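Local coordinates for protein aminoglycoside N(3)-acetyltransferase (Streptomyces griseus, PDB 7LAP) that probably acetylates the 3-amino group of aminoglycoside antibiotics, the reaction by which enzymes of the Antibiotic_NAT family confer resistance, at residues Trp157-Pro160 against His161-Ser165. Residues are numbered along the deposited sequence; the frame is centred on the assembly and turned at random.
Sequences WDDP and HGPGS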
loop_
_atom_site.group_PDB
_atom_site.type_symbol
_atom_site.label_atom_id
_atom_site.label_comp_id
_atom_site.label_asym_id
_atom_site.label_seq_id
_atom_site.Cartn_x
_atom_site.Cartn_y
_atom_site.Cartn_z
ATOM N N TRP B 157 17.640 -19.105 -3.995
ATOM C CA TRP B 157 16.524 -19.610 -3.196
ATOM C C TRP B 157 16.939 -19.827 -1.745
ATOM O O TRP B 157 16.323 -19.285 -0.813
ATOM C CB TRP B 157 15.993 -20.915 -3.782
ATOM C CG TRP B 157 15.340 -20.807 -5.132
ATOM C CD1 TRP B 157 15.564 -21.623 -6.228
ATOM C CD2 TRP B 157 14.295 -19.908 -5.512
ATOM N NE1 TRP B 157 14.747 -21.239 -7.272
ATOM C CE2 TRP B 157 13.972 -20.183 -6.858
ATOM C CE3 TRP B 157 13.635 -18.857 -4.859
ATOM C CZ2 TRP B 157 12.997 -19.468 -7.547
ATOM C CZ3 TRP B 157 12.674 -18.152 -5.548
ATOM C CH2 TRP B 157 12.360 -18.463 -6.875
ATOM N N ASP B 158 17.971 -20.635 -1.537
ATOM C CA ASP B 158 18.508 -20.953 -0.222
ATOM C C ASP B 158 19.681 -20.041 0.088
ATOM O O ASP B 158 20.335 -19.525 -0.817
ATOM C CB ASP B 158 18.965 -22.411 -0.162
ATOM C CG ASP B 158 17.808 -23.373 -0.298
ATOM O OD1 ASP B 158 16.979 -23.400 0.626
ATOM O OD2 ASP B 158 17.736 -24.112 -1.305
ATOM N N ASP B 159 19.960 -19.873 1.382
ATOM C CA ASP B 159 20.899 -18.846 1.822
ATOM C C ASP B 159 20.660 -17.541 1.051
ATOM O O ASP B 159 21.582 -17.014 0.416
ATOM C CB ASP B 159 22.344 -19.333 1.653
ATOM C CG ASP B 159 23.319 -18.648 2.632
ATOM O OD1 ASP B 159 22.871 -18.172 3.704
ATOM O OD2 ASP B 159 24.537 -18.586 2.330
ATOM N N PRO B 160 19.440 -16.998 1.055
ATOM C CA PRO B 160 19.175 -15.791 0.254
ATOM C C PRO B 160 19.818 -14.503 0.784
ATOM O O PRO B 160 19.659 -13.453 0.145
ATOM C CB PRO B 160 17.646 -15.680 0.296
ATOM C CG PRO B 160 17.293 -16.228 1.673
ATOM C CD PRO B 160 18.295 -17.367 1.913
ATOM N N HIS B 161 20.505 -14.514 1.927
ATOM C CA HIS B 161 21.300 -13.365 2.362
ATOM C C HIS B 161 22.790 -13.593 2.170
ATOM O O HIS B 161 23.594 -12.781 2.648
ATOM C CB HIS B 161 21.051 -13.036 3.841
ATOM C CG HIS B 161 19.646 -12.644 4.141
ATOM N ND1 HIS B 161 18.733 -13.522 4.685
ATOM C CD2 HIS B 161 18.996 -11.465 3.987
ATOM C CE1 HIS B 161 17.580 -12.898 4.857
ATOM N NE2 HIS B 161 17.715 -11.648 4.446
ATOM N N GLY B 162 23.182 -14.682 1.514
ATOM C CA GLY B 162 24.560 -15.091 1.523
ATOM C C GLY B 162 25.350 -14.676 0.301
ATOM O O GLY B 162 25.046 -13.690 -0.384
ATOM N N PRO B 163 26.327 -15.517 -0.033
ATOM C CA PRO B 163 27.336 -15.270 -1.054
ATOM C C PRO B 163 26.765 -14.947 -2.407
ATOM O O PRO B 163 27.382 -14.133 -3.095
ATOM C CB PRO B 163 28.100 -16.597 -1.118
ATOM C CG PRO B 163 27.912 -17.203 0.228
ATOM C CD PRO B 163 26.520 -16.818 0.632
ATOM N N GLY B 164 25.646 -15.524 -2.822
ATOM C CA GLY B 164 25.266 -15.157 -4.173
ATOM C C GLY B 164 24.299 -13.995 -4.310
ATOM O O GLY B 164 23.919 -13.629 -5.427
ATOM N N SER B 165 23.925 -13.370 -3.213
ATOM C CA SER B 165 22.646 -12.692 -3.116
ATOM C C SER B 165 22.731 -11.257 -3.611
ATOM O O SER B 165 23.821 -10.716 -3.803
ATOM C CB SER B 165 22.194 -12.709 -1.661
ATOM O OG SER B 165 23.106 -11.927 -0.912
HETATM O O HOH W 1 21.166 -16.286 3.947
HETATM O O HOH W 2 23.860 -17.140 -1.488
#
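The chain turns back at P160 and H161, so that D159 meets G162 and P163 while the carbonyl of P160 meets S165. G162 N donates to D159 O at 3.0 Å. The donor stands well above the carbonyl plane, 56° out of it. This bond closes a type I beta turn with P160 and H161 at its corner. The CG of D159 is anti to the backbone N (chi1 -154°), which brings OD2 to 3.6 Å from G162 CA and 3.2 Å from P163 CD. The side chains of D159 and P163 cross at about a right angle. A water bridges D159 OD1 and H161 N. A second water joins D159 O to G164 N.

A second type I turn, G162 to S165, follows directly and ends at the N-cap of helix 166-172. The pair of turns thus leads the loop after helix 148-152 into the next helix. G162 O accepts hydrogen bonds from S165 N and S165 OG. S165 OG lies 2.7 Å from G162 O, in the carbonyl plane and on a lone pair. It also caps the helix through a weak bond to A168 N.

S165 CB comes within 3.2 Å of P160 O. P160 is buried, its ring resting on H136, V139 and D224 and its O hydrogen-bonded to H155. The CG of H161 lies anti to the carbonyl carbon (chi1 -62°), with the ring oblique to P160 C. H161 ND1 is hydrogen-bonded to D224 of strand 216-225, and the ring meets that of H191, the planes about 50° apart.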